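Local coordinates for protein beta-ketoacyl synthase (Burkholderia phymatum, PDB 4EWG) that probably catalyses the condensing step of fatty acid chain elongation, as a 3-oxoacyl-[acyl-carrier-protein] synthase of the thiolase-like superfamily, at residues 64-69 with 81-86; 76-81 with 148-153; 107-112 with 239-244; 116-121 with 140-145. All coordinates share one frame; numbering follows the deposited sequence.

Interaction 1 of 4, residues 64-69 with 81-86; sequences ADWPRK and AVRASE
Trp66 reaches out of the loop 64-67 and lays the far end of its indole against helix 76-92, where Val82, Arg83 and Glu86 receive it. The polar part of the contact is at the pyrrole edge. Trp66 NE1 donates to Glu86 OE1 over 3.1 Å, nearly straight, with the oxygen close to the indole plane. On the acceptor side the bond arrives from the syn side, 34° out of the carboxylate plane; the carboxylate and ring planes are 53° apart. With CG anti to the backbone N (chi1 -176°) and the chain extended beyond it, Glu86 reaches far enough to meet the indole edge.

A water adds a second bridge: it donates to Asp65 OD1 and to Glu86 OE1, 2.8 Å from each. The other oxygen, Glu86 OE2, is paired with Arg83 NH1 on the same helix, at a modelled distance too short to be taken literally.

The apolar part is at the benzo end. Val82 CG1 sits over one face of the six-membered ring in a CH-pi contact, 3.7 Å from Trp66 CH2. At the ring's edge, Trp66 CH2 lies 3.8 Å from Arg83 CB. Phe154 meets the indole edge-to-face, so helix 146-154 shares in the packing of this ring.

Glu86 OE1 thus takes both the indole N-H and the water. These two donors probably stabilise the negative charge next to Asp65, and the nearby arginine would probably also favour it, while the directed N-H bond fixes how the buried indole is turned on the helix.

Interaction 2 of 4, residues 76-81 with 148-153; sequences RVSMYA and AVNVSL
Ser78 and Asn150 meet across two helices that come close together, their CA atoms 6.2 Å apart, and with Val151 they account for most of the surface buried here. Asn150 turns the nitrogen end of its amide to the serine, and ND2 gives a weak, bent hydrogen bond to Ser78 OG, 2.9 Å long with an angle of 146° at the hydrogen. The same nitrogen lies 3.2 Å from Ser78 CB, so the amide rests against the whole short side chain. Stronger polar partners lie elsewhere: Ser78 OG is hydrogen-bonded to Thr146 OG1, and Asn150 OD1 to Ser73 OG. The amide is therefore engaged at both ends, which should limit its rotation.

Val151, next after Asn150, brings its CG2 branch to Ala81 CB, about one turn on from Ser78, at 3.8 Å. That methyl is anti to the carbonyl carbon and beside the backbone N (chi1 169° for CG1), which directs it to the neighbouring helix. Small residues on the facing side of helix 76-92, a serine and an alanine, allow this near approach.

Met273 of the second subunit packs on another flank of helix 146-154, at Val149, Asn150 and Leu153. Strands 105-110 and 189-196 lie beneath both helices: Tyr109 and Ala195 touch Ala81, while Val107 and Leu191 support Val151.

Interaction 3 of 4, residues 107-112 with 239-244; sequences VAYGSS and AATLVL
Thr241 OG1 is gripped by two hydroxyls: Tyr109 OH, 2.8 Å away across the contact, and Ser85 OG, which reaches down from helix 76-92. Either partner of the tyrosine-threonine bond could supply the proton. The threonine oxygen comes to the edge of the phenol, near the ring plane, and lies 3.5 Å from Tyr109 CE2; the two side chains cross at about a right angle. Thr241 holds OG1 anti to its carbonyl carbon (chi1 -57°), leaving the hydroxyl within range of both partners.

Tyr109 OH also stands 3.2 Å from Ala240 O, and Ala239 CB packs against it at 4.0 Å. The strands themselves are not neighbours. Segments 107-110 and 239-244 run nearly antiparallel, at 161°, their axes 9.3 Å apart at closest approach; between their parent strands, 105-110 and 238-246, lies strand 189-196 of the large mixed sheet of this thiolase-like fold. The tyrosine spans that middle strand along one face of the sheet, passing over Ala195 and beneath Ala81 and Ser85.

Deep in the protein, Thr241 OG1 links the hydroxyls of Tyr109 and Ser85. These buried groups satisfy one another and tie the two strands to the covering helix.

Interaction 4 of 4, residues 116-121 with 140-145; sequences VEPIRA and VQMMPH
This is an apolar helix-end contact near the subunit interface, in which the first turn of helix 116-128 packs against the last residues of helix 138-142. No hydrogen bond crosses it. Pro118 is its main wedge: the backbones come within 5.7 Å at the CA atoms of Pro118 and Met142, and the ring presses between Gln141 and Met142. Pro118 CG touches Met142 CB at 3.7 Å and Gln141 CB at 3.9 Å, with CB of the proline also against Met142 CB.

Met142 runs past the proline in the opposite direction and then meets Ile119. Its CG is anti to the backbone N (chi1 -173°) and the chain stays extended, so that the side chain crosses that of Ile119 at about a right angle, with Met142 CG 4.0 Å from Ile119 CG1. Ile119 of the second subunit also packs on Met142, which is therefore met by the same residue from both copies of the protein. A molecule of 1,2-ethanediol, probably from the crystallisation liquor, is bound about 3 Å from the Met142 side chain.

Gln141 takes part mainly through its aliphatic portion, while OE1 comes 4.0 Å from Pro118 CD. Its amide nitrogen is committed elsewhere, to the backbone oxygen of Arg72. The backbone of Gln141 is also hydrogen-bonded to Ser115, just before helix 116-128.

Across these two segments, then, cohesion probably rests on van der Waals packing and the burial of apolar surface, with the rigid proline ring set against a flexible methionine; the polar bonds of Gln141 run to residues outside the two segments.

Overall arrangement
The contacts grade from core to periphery. Interaction 3 is the deepest, its centre about 8 Å from that of the chain, and works by hydroxyl bonding on the helix-covered face of the sheet. Interaction 2, also buried, joins two helices above that sheet through a mixed polar and apolar seam. Interactions 1 and 4 are only partly buried and differ sharply: charge, water and an indole in the first, almost pure hydrocarbon in the second. Helix 76-92 carries both 1 and 2, which share Ala81; Ser85 of interaction 1 reaches interaction 3, and Met143 of interaction 4 packs on Val149 of interaction 2. Interactions 2, 3 and 4 touch the second subunit, interaction 1 does not.

Interaction 1 of 4, residues 64-69 with 81-86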
loop_
_atom_site.group_PDB
_atom_site.type_symbol
_atom_site.label_atom_id
_atom_site.label_comp_id
_atom_site.label_asym_id
_atom_site.label_seq_id
_atom_site.Cartn_x
_atom_site.Cartn_y
_atom_site.Cartn_z
ATOM N N ALA A 64 -16.902 16.319 -18.007
ATOM C CA ALA A 64 -16.868 16.281 -19.469
ATOM C C ALA A 64 -15.462 16.543 -20.048
ATOM O O ALA A 64 -15.094 15.985 -21.074
ATOM C CB ALA A 64 -17.869 17.304 -20.017
ATOM N N ASP A 65 -14.687 17.390 -19.385
ATOM C CA ASP A 65 -13.394 17.791 -19.894
ATOM C C ASP A 65 -12.239 16.826 -19.518
ATOM O O ASP A 65 -11.072 17.149 -19.749
ATOM C CB ASP A 65 -13.104 19.211 -19.400
ATOM C CG ASP A 65 -12.778 19.256 -17.905
ATOM O OD1 ASP A 65 -13.284 18.408 -17.125
ATOM O OD2 ASP A 65 -11.980 20.141 -17.521
ATOM N N TRP A 66 -12.534 15.660 -18.918
ATOM C CA TRP A 66 -11.483 14.657 -18.689
ATOM C C TRP A 66 -11.191 14.014 -19.985
ATOM O O TRP A 66 -12.079 13.470 -20.617
ATOM C CB TRP A 66 -11.895 13.599 -17.673
ATOM C CG TRP A 66 -11.907 14.110 -16.268
ATOM C CD1 TRP A 66 -11.750 15.438 -15.846
ATOM C CD2 TRP A 66 -12.151 13.347 -15.047
ATOM N NE1 TRP A 66 -11.852 15.524 -14.497
ATOM C CE2 TRP A 66 -12.095 14.300 -13.956
ATOM C CE3 TRP A 66 -12.410 12.004 -14.757
ATOM C CZ2 TRP A 66 -12.267 13.922 -12.648
ATOM C CZ3 TRP A 66 -12.582 11.643 -13.414
ATOM C CH2 TRP A 66 -12.508 12.588 -12.391
ATOM N N PRO A 67 -9.939 14.054 -20.405
ATOM C CA PRO A 67 -9.597 13.461 -21.685
ATOM C C PRO A 67 -9.495 11.941 -21.637
ATOM O O PRO A 67 -8.854 11.374 -20.738
ATOM C CB PRO A 67 -8.220 14.076 -21.993
ATOM C CG PRO A 67 -7.615 14.334 -20.653
ATOM C CD PRO A 67 -8.769 14.697 -19.756
ATOM N N ARG A 68 -10.090 11.307 -22.644
ATOM C CA ARG A 68 -10.060 9.863 -22.846
ATOM C C ARG A 68 -8.704 9.230 -22.580
ATOM O O ARG A 68 -8.601 8.184 -21.907
ATOM C CB ARG A 68 -10.495 9.584 -24.305
ATOM C CG ARG A 68 -10.561 8.108 -24.690
ATOM C CD ARG A 68 -11.333 7.866 -25.998
ATOM N NE ARG A 68 -12.021 6.578 -25.912
ATOM C CZ ARG A 68 -11.476 5.407 -26.216
ATOM N NH1 ARG A 68 -10.240 5.339 -26.669
ATOM N NH2 ARG A 68 -12.169 4.297 -26.070
ATOM N N LYS A 69 -7.656 9.845 -23.104
ATOM C CA LYS A 69 -6.315 9.278 -22.988
ATOM C C LYS A 69 -5.946 9.106 -21.528
ATOM O O LYS A 69 -5.189 8.216 -21.181
ATOM C CB LYS A 69 -5.284 10.148 -23.731
ATOM N N ALA A 81 -11.513 8.954 -6.804
ATOM C CA ALA A 81 -10.263 9.415 -6.204
ATOM C C ALA A 81 -9.770 10.669 -6.952
ATOM O O ALA A 81 -9.419 11.662 -6.329
ATOM C CB ALA A 81 -9.213 8.310 -6.256
ATOM N N VAL A 82 -9.767 10.597 -8.290
ATOM C CA VAL A 82 -9.320 11.706 -9.121
ATOM C C VAL A 82 -10.237 12.939 -8.977
ATOM O O VAL A 82 -9.767 14.051 -8.813
ATOM C CB VAL A 82 -9.200 11.292 -10.585
ATOM C CG1 VAL A 82 -8.938 12.504 -11.464
ATOM C CG2 VAL A 82 -8.078 10.264 -10.756
ATOM N N ARG A 83 -11.536 12.709 -8.909
ATOM C CA ARG A 83 -12.464 13.803 -8.774
ATOM C C ARG A 83 -12.291 14.503 -7.421
ATOM O O ARG A 83 -12.285 15.726 -7.345
ATOM C CB ARG A 83 -13.893 13.294 -8.954
ATOM C CG ARG A 83 -14.955 14.366 -8.801
ATOM C CD ARG A 83 -14.691 15.538 -9.713
ATOM N NE ARG A 83 -15.781 16.494 -9.650
ATOM C CZ ARG A 83 -15.696 17.758 -10.034
ATOM N NH1 ARG A 83 -14.547 18.235 -10.491
ATOM N NH2 ARG A 83 -16.758 18.564 -9.948
ATOM N N ALA A 84 -12.153 13.699 -6.353
ATOM C CA ALA A 84 -11.866 14.199 -5.010
ATOM C C ALA A 84 -10.646 15.076 -5.004
ATOM O O ALA A 84 -10.628 16.164 -4.396
ATOM C CB ALA A 84 -11.659 13.037 -4.044
ATOM N N SER A 85 -9.613 14.589 -5.676
ATOM C CA SER A 85 -8.332 15.217 -5.620
ATOM C C SER A 85 -8.369 16.503 -6.441
ATOM O O SER A 85 -7.755 17.493 -6.052
ATOM C CB SER A 85 -7.269 14.245 -6.135
ATOM O OG SER A 85 -7.221 13.082 -5.352
ATOM N N GLU A 86 -9.110 16.479 -7.553
ATOM C CA GLU A 86 -9.377 17.646 -8.375
ATOM C C GLU A 86 -10.081 18.758 -7.597
ATOM O O GLU A 86 -9.706 19.919 -7.702
ATOM C CB GLU A 86 -10.237 17.265 -9.581
ATOM C CG GLU A 86 -10.509 18.389 -10.588
ATOM C CD GLU A 86 -11.367 17.907 -11.767
ATOM O OE1 GLU A 86 -10.976 18.052 -12.935
ATOM O OE2 GLU A 86 -12.460 17.343 -11.521
HETATM O O HOH W 1 -13.286 18.741 -14.322
#

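Interaction 2 of 4, residues 76-81 with 148-153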
loop_
_atom_site.group_PDB
_atom_site.type_symbol
_atom_site.label_atom_id
_atom_site.label_comp_id
_atom_site.label_asym_id
_atom_site.label_seq_id
_atom_site.Cartn_x
_atom_site.Cartn_y
_atom_site.Cartn_z
ATOM N N ARG A 76 -14.318 2.971 -11.383
ATOM C CA ARG A 76 -15.038 3.980 -10.617
ATOM C C ARG A 76 -14.234 4.519 -9.443
ATOM O O ARG A 76 -14.193 5.729 -9.208
ATOM C CB ARG A 76 -16.386 3.458 -10.088
ATOM C CG ARG A 76 -17.501 3.472 -11.109
ATOM C CD ARG A 76 -18.828 2.941 -10.575
ATOM N NE ARG A 76 -19.629 3.952 -9.817
ATOM C CZ ARG A 76 -20.299 4.997 -10.365
ATOM N NH1 ARG A 76 -20.252 5.236 -11.693
ATOM N NH2 ARG A 76 -20.997 5.831 -9.573
ATOM N N VAL A 77 -13.613 3.625 -8.688
ATOM C CA VAL A 77 -12.919 4.030 -7.463
ATOM C C VAL A 77 -11.807 5.034 -7.781
ATOM O O VAL A 77 -11.596 5.992 -7.042
ATOM C CB VAL A 77 -12.372 2.805 -6.683
ATOM C CG1 VAL A 77 -11.295 2.078 -7.483
ATOM C CG2 VAL A 77 -11.824 3.223 -5.311
ATOM N N SER A 78 -11.108 4.805 -8.873
ATOM C CA SER A 78 -10.061 5.707 -9.304
ATOM C C SER A 78 -10.683 6.998 -9.836
ATOM O O SER A 78 -10.167 8.063 -9.592
ATOM C CB SER A 78 -9.155 5.048 -10.359
ATOM O OG SER A 78 -8.265 4.130 -9.730
ATOM N N MET A 79 -11.830 6.903 -10.512
ATOM C CA MET A 79 -12.562 8.127 -10.909
ATOM C C MET A 79 -13.010 8.954 -9.709
ATOM O O MET A 79 -12.865 10.188 -9.711
ATOM C CB MET A 79 -13.741 7.811 -11.800
ATOM C CG MET A 79 -13.332 7.284 -13.152
ATOM S SD MET A 79 -14.664 7.293 -14.347
ATOM C CE MET A 79 -15.807 6.079 -13.659
ATOM N N TYR A 80 -13.509 8.295 -8.667
ATOM C CA TYR A 80 -13.858 9.015 -7.421
ATOM C C TYR A 80 -12.611 9.704 -6.848
ATOM O O TYR A 80 -12.644 10.866 -6.480
ATOM C CB TYR A 80 -14.388 8.078 -6.366
ATOM C CG TYR A 80 -15.665 7.298 -6.686
ATOM C CD1 TYR A 80 -16.450 7.554 -7.805
ATOM C CD2 TYR A 80 -16.079 6.290 -5.824
ATOM C CE1 TYR A 80 -17.616 6.835 -8.047
ATOM C CE2 TYR A 80 -17.234 5.567 -6.064
ATOM C CZ TYR A 80 -17.999 5.848 -7.165
ATOM O OH TYR A 80 -19.166 5.091 -7.359
ATOM N N ALA A 81 -11.513 8.954 -6.804
ATOM C CA ALA A 81 -10.263 9.415 -6.204
ATOM C C ALA A 81 -9.770 10.669 -6.952
ATOM O O ALA A 81 -9.419 11.662 -6.329
ATOM C CB ALA A 81 -9.213 8.310 -6.256
ATOM N N ALA A 148 -3.885 5.505 -6.189
ATOM C CA ALA A 148 -2.701 6.354 -6.000
ATOM C C ALA A 148 -2.043 6.697 -7.336
ATOM O O ALA A 148 -1.652 7.861 -7.569
ATOM C CB ALA A 148 -1.659 5.677 -5.086
ATOM N N VAL A 149 -1.878 5.682 -8.175
ATOM C CA VAL A 149 -1.261 5.867 -9.453
ATOM C C VAL A 149 -2.160 6.741 -10.380
ATOM O O VAL A 149 -1.667 7.645 -11.029
ATOM C CB VAL A 149 -0.935 4.520 -10.109
ATOM C CG1 VAL A 149 -0.544 4.698 -11.579
ATOM C CG2 VAL A 149 0.193 3.832 -9.341
ATOM N N ASN A 150 -3.465 6.506 -10.390
ATOM C CA ASN A 150 -4.361 7.285 -11.261
ATOM C C ASN A 150 -4.413 8.771 -10.885
ATOM O O ASN A 150 -4.370 9.616 -11.739
ATOM C CB ASN A 150 -5.770 6.691 -11.300
ATOM C CG ASN A 150 -5.909 5.637 -12.352
ATOM O OD1 ASN A 150 -5.540 5.876 -13.501
ATOM N ND2 ASN A 150 -6.404 4.440 -11.971
ATOM N N VAL A 151 -4.446 9.055 -9.597
ATOM C CA VAL A 151 -4.382 10.410 -9.121
ATOM C C VAL A 151 -3.047 11.048 -9.512
ATOM O O VAL A 151 -3.026 12.153 -10.069
ATOM C CB VAL A 151 -4.520 10.461 -7.588
ATOM C CG1 VAL A 151 -4.188 11.845 -7.088
ATOM C CG2 VAL A 151 -5.907 9.986 -7.157
ATOM N N SER A 152 -1.938 10.363 -9.219
ATOM C CA SER A 152 -0.599 10.909 -9.508
ATOM C C SER A 152 -0.380 11.186 -10.994
ATOM O O SER A 152 0.089 12.262 -11.362
ATOM C CB SER A 152 0.495 9.978 -9.040
ATOM O OG SER A 152 1.767 10.606 -9.183
ATOM N N LEU A 153 -0.713 10.209 -11.823
ATOM C CA LEU A 153 -0.625 10.335 -13.257
ATOM C C LEU A 153 -1.484 11.449 -13.803
ATOM O O LEU A 153 -1.094 12.097 -14.752
ATOM C CB LEU A 153 -1.043 9.029 -13.951
ATOM C CG LEU A 153 -0.053 7.868 -14.053
ATOM C CD1 LEU A 153 -0.879 6.607 -14.317
ATOM C CD2 LEU A 153 1.017 8.059 -15.107
#

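Interaction 3 of 4, residues 107-112 with 239-244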
loop_
_atom_site.group_PDB
_atom_site.type_symbol
_atom_site.label_atom_id
_atom_site.label_comp_id
_atom_site.label_asym_id
_atom_site.label_seq_id
_atom_site.Cartn_x
_atom_site.Cartn_y
_atom_site.Cartn_z
ATOM N N VAL A 107 1.890 11.649 -3.785
ATOM C CA VAL A 107 0.552 11.124 -3.594
ATOM C C VAL A 107 0.539 9.952 -2.622
ATOM O O VAL A 107 1.323 9.011 -2.765
ATOM C CB VAL A 107 -0.075 10.656 -4.926
ATOM C CG1 VAL A 107 -1.465 10.045 -4.656
ATOM C CG2 VAL A 107 -0.116 11.804 -5.925
ATOM N N ALA A 108 -0.320 10.029 -1.620
ATOM C CA ALA A 108 -0.581 8.904 -0.749
ATOM C C ALA A 108 -2.070 8.574 -0.875
ATOM O O ALA A 108 -2.937 9.452 -0.728
ATOM C CB ALA A 108 -0.203 9.234 0.693
ATOM N N TYR A 109 -2.374 7.318 -1.189
ATOM C CA TYR A 109 -3.769 6.938 -1.439
ATOM C C TYR A 109 -3.944 5.430 -1.404
ATOM O O TYR A 109 -3.011 4.684 -1.720
ATOM C CB TYR A 109 -4.201 7.422 -2.848
ATOM C CG TYR A 109 -5.469 8.192 -2.884
ATOM C CD1 TYR A 109 -6.729 7.539 -2.962
ATOM C CD2 TYR A 109 -5.453 9.587 -2.832
ATOM C CE1 TYR A 109 -7.919 8.271 -2.993
ATOM C CE2 TYR A 109 -6.647 10.321 -2.872
ATOM C CZ TYR A 109 -7.862 9.666 -2.944
ATOM O OH TYR A 109 -9.015 10.409 -2.952
ATOM N N GLY A 110 -5.154 4.999 -1.088
ATOM C CA GLY A 110 -5.481 3.602 -1.221
ATOM C C GLY A 110 -6.958 3.291 -1.169
ATOM O O GLY A 110 -7.794 4.188 -1.012
ATOM N N SER A 111 -7.259 2.002 -1.307
ATOM C CA SER A 111 -8.623 1.510 -1.287
ATOM C C SER A 111 -8.595 0.054 -0.867
ATOM O O SER A 111 -7.537 -0.565 -0.871
ATOM C CB SER A 111 -9.269 1.639 -2.682
ATOM O OG SER A 111 -8.534 0.946 -3.656
ATOM N N SER A 112 -9.742 -0.480 -0.473
ATOM C CA SER A 112 -9.837 -1.882 -0.037
ATOM C C SER A 112 -9.662 -2.806 -1.232
ATOM O O SER A 112 -9.237 -3.962 -1.087
ATOM C CB SER A 112 -11.206 -2.197 0.619
ATOM O OG SER A 112 -11.540 -1.235 1.605
ATOM N N ALA A 239 -14.985 9.070 -2.112
ATOM C CA ALA A 239 -13.585 9.408 -1.931
ATOM C C ALA A 239 -13.457 10.746 -1.283
ATOM O O ALA A 239 -14.371 11.577 -1.336
ATOM C CB ALA A 239 -12.860 9.425 -3.280
ATOM N N ALA A 240 -12.279 10.987 -0.724
ATOM C CA ALA A 240 -11.969 12.277 -0.103
ATOM C C ALA A 240 -10.443 12.471 -0.192
ATOM O O ALA A 240 -9.671 11.508 -0.044
ATOM C CB ALA A 240 -12.462 12.338 1.356
ATOM N N THR A 241 -10.036 13.694 -0.497
ATOM C CA THR A 241 -8.643 14.026 -0.610
ATOM C C THR A 241 -8.360 15.280 0.215
ATOM O O THR A 241 -9.118 16.280 0.145
ATOM C CB THR A 241 -8.252 14.325 -2.070
ATOM O OG1 THR A 241 -8.560 13.199 -2.913
ATOM C CG2 THR A 241 -6.735 14.634 -2.173
ATOM N N LEU A 242 -7.253 15.251 0.947
ATOM C CA LEU A 242 -6.703 16.468 1.550
ATOM C C LEU A 242 -5.389 16.845 0.859
ATOM O O LEU A 242 -4.577 15.967 0.474
ATOM C CB LEU A 242 -6.452 16.293 3.029
ATOM C CG LEU A 242 -7.579 15.797 3.911
ATOM C CD1 LEU A 242 -7.028 15.564 5.329
ATOM C CD2 LEU A 242 -8.676 16.836 3.918
ATOM N N VAL A 243 -5.199 18.153 0.663
ATOM C CA VAL A 243 -3.915 18.685 0.213
ATOM C C VAL A 243 -3.116 19.051 1.491
ATOM O O VAL A 243 -3.493 19.934 2.247
ATOM C CB VAL A 243 -4.070 19.921 -0.689
ATOM C CG1 VAL A 243 -2.706 20.479 -1.015
ATOM C CG2 VAL A 243 -4.856 19.597 -1.965
ATOM N N LEU A 244 -2.042 18.347 1.725
ATOM C CA LEU A 244 -1.158 18.638 2.841
ATOM C C LEU A 244 -0.020 19.440 2.277
ATOM O O LEU A 244 0.405 19.216 1.128
ATOM C CB LEU A 244 -0.589 17.347 3.469
ATOM C CG LEU A 244 -1.417 16.535 4.473
ATOM C CD1 LEU A 244 -2.771 16.178 3.871
ATOM C CD2 LEU A 244 -0.649 15.260 4.859
#

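Interaction 4 of 4, residues 116-121 with 140-145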
loop_
_atom_site.group_PDB
_atom_site.type_symbol
_atom_site.label_atom_id
_atom_site.label_comp_id
_atom_site.label_asym_id
_atom_site.label_seq_id
_atom_site.Cartn_x
_atom_site.Cartn_y
_atom_site.Cartn_z
ATOM N N VAL A 116 -14.462 -3.304 -10.286
ATOM C CA VAL A 116 -15.221 -4.530 -10.513
ATOM C C VAL A 116 -14.917 -5.187 -11.834
ATOM O O VAL A 116 -14.762 -6.398 -11.885
ATOM C CB VAL A 116 -16.775 -4.348 -10.382
ATOM C CG1 VAL A 116 -17.130 -4.007 -8.943
ATOM C CG2 VAL A 116 -17.352 -3.325 -11.367
ATOM N N GLU A 117 -14.804 -4.398 -12.899
ATOM C CA GLU A 117 -14.671 -4.962 -14.240
ATOM C C GLU A 117 -13.489 -5.931 -14.349
ATOM O O GLU A 117 -13.670 -7.064 -14.754
ATOM C CB GLU A 117 -14.569 -3.860 -15.306
ATOM C CG GLU A 117 -15.852 -3.064 -15.485
ATOM C CD GLU A 117 -16.116 -2.007 -14.400
ATOM O OE1 GLU A 117 -15.199 -1.700 -13.557
ATOM O OE2 GLU A 117 -17.259 -1.457 -14.415
ATOM N N PRO A 118 -12.268 -5.476 -14.000
ATOM C CA PRO A 118 -11.116 -6.360 -14.160
ATOM C C PRO A 118 -11.072 -7.499 -13.143
ATOM O O PRO A 118 -10.576 -8.588 -13.477
ATOM C CB PRO A 118 -9.923 -5.423 -13.982
ATOM C CG PRO A 118 -10.462 -4.324 -13.121
ATOM C CD PRO A 118 -11.857 -4.113 -13.610
ATOM N N ILE A 119 -11.610 -7.283 -11.933
ATOM C CA ILE A 119 -11.788 -8.388 -11.008
ATOM C C ILE A 119 -12.644 -9.476 -11.664
ATOM O O ILE A 119 -12.278 -10.642 -11.637
ATOM C CB ILE A 119 -12.392 -7.958 -9.656
ATOM C CG1 ILE A 119 -11.427 -7.081 -8.883
ATOM C CG2 ILE A 119 -12.665 -9.182 -8.772
ATOM C CD1 ILE A 119 -12.092 -6.287 -7.769
ATOM N N ARG A 120 -13.757 -9.095 -12.270
ATOM C CA ARG A 120 -14.590 -10.028 -13.043
ATOM C C ARG A 120 -13.795 -10.709 -14.162
ATOM O O ARG A 120 -13.898 -11.922 -14.364
ATOM C CB ARG A 120 -15.823 -9.312 -13.641
ATOM C CG ARG A 120 -16.848 -10.261 -14.301
ATOM C CD ARG A 120 -17.985 -9.589 -15.093
ATOM N NE ARG A 120 -17.457 -8.393 -15.696
ATOM C CZ ARG A 120 -16.716 -8.359 -16.806
ATOM N NH1 ARG A 120 -16.477 -9.475 -17.511
ATOM N NH2 ARG A 120 -16.208 -7.179 -17.213
ATOM N N ALA A 121 -13.020 -9.912 -14.896
ATOM C CA ALA A 121 -12.303 -10.412 -16.074
ATOM C C ALA A 121 -11.219 -11.398 -15.661
ATOM O O ALA A 121 -11.135 -12.494 -16.185
ATOM C CB ALA A 121 -11.701 -9.254 -16.868
ATOM N N VAL A 140 -4.203 -2.181 -14.360
ATOM C CA VAL A 140 -4.082 -0.831 -13.775
ATOM C C VAL A 140 -5.381 -0.343 -13.125
ATOM O O VAL A 140 -5.366 0.440 -12.152
ATOM C CB VAL A 140 -3.577 0.230 -14.812
ATOM C CG1 VAL A 140 -4.496 0.356 -16.032
ATOM C CG2 VAL A 140 -3.429 1.582 -14.136
ATOM N N GLN A 141 -6.505 -0.839 -13.622
ATOM C CA GLN A 141 -7.815 -0.589 -12.961
ATOM C C GLN A 141 -8.053 -1.489 -11.715
ATOM O O GLN A 141 -8.808 -1.125 -10.818
ATOM C CB GLN A 141 -8.953 -0.808 -13.956
ATOM C CG GLN A 141 -8.930 0.121 -15.155
ATOM C CD GLN A 141 -10.163 -0.031 -16.053
ATOM O OE1 GLN A 141 -11.103 -0.792 -15.748
ATOM N NE2 GLN A 141 -10.181 0.736 -17.161
ATOM N N MET A 142 -7.439 -2.669 -11.700
ATOM C CA MET A 142 -7.573 -3.643 -10.582
ATOM C C MET A 142 -6.506 -3.484 -9.497
ATOM O O MET A 142 -6.742 -3.777 -8.347
ATOM C CB MET A 142 -7.436 -5.069 -11.099
ATOM C CG MET A 142 -7.749 -6.117 -10.020
ATOM S SD MET A 142 -7.586 -7.799 -10.578
ATOM C CE MET A 142 -7.380 -8.739 -9.043
ATOM N N MET A 143 -5.335 -2.973 -9.874
ATOM C CA MET A 143 -4.180 -3.090 -8.997
ATOM C C MET A 143 -4.394 -2.420 -7.601
ATOM O O MET A 143 -5.152 -1.494 -7.458
ATOM C CB MET A 143 -2.933 -2.562 -9.667
ATOM C CG MET A 143 -2.925 -1.053 -9.961
ATOM S SD MET A 143 -1.599 -0.703 -11.112
ATOM C CE MET A 143 -1.416 1.049 -10.853
ATOM N N PRO A 144 -3.725 -2.935 -6.568
ATOM C CA PRO A 144 -3.841 -2.390 -5.212
ATOM C C PRO A 144 -3.733 -0.870 -5.180
ATOM O O PRO A 144 -4.454 -0.192 -4.460
ATOM C CB PRO A 144 -2.648 -3.029 -4.514
ATOM C CG PRO A 144 -2.559 -4.367 -5.198
ATOM C CD PRO A 144 -2.756 -4.040 -6.632
ATOM N N HIS A 145 -2.799 -0.360 -5.962
ATOM C CA HIS A 145 -2.478 1.054 -5.966
ATOM C C HIS A 145 -3.103 1.813 -7.119
ATOM O O HIS A 145 -2.594 2.841 -7.506
ATOM C CB HIS A 145 -0.955 1.261 -5.910
ATOM C CG HIS A 145 -0.176 0.533 -6.993
ATOM N ND1 HIS A 145 -0.457 -0.722 -7.376
ATOM C CD2 HIS A 145 0.914 0.931 -7.752
ATOM C CE1 HIS A 145 0.425 -1.117 -8.335
ATOM N NE2 HIS A 145 1.249 -0.107 -8.579
#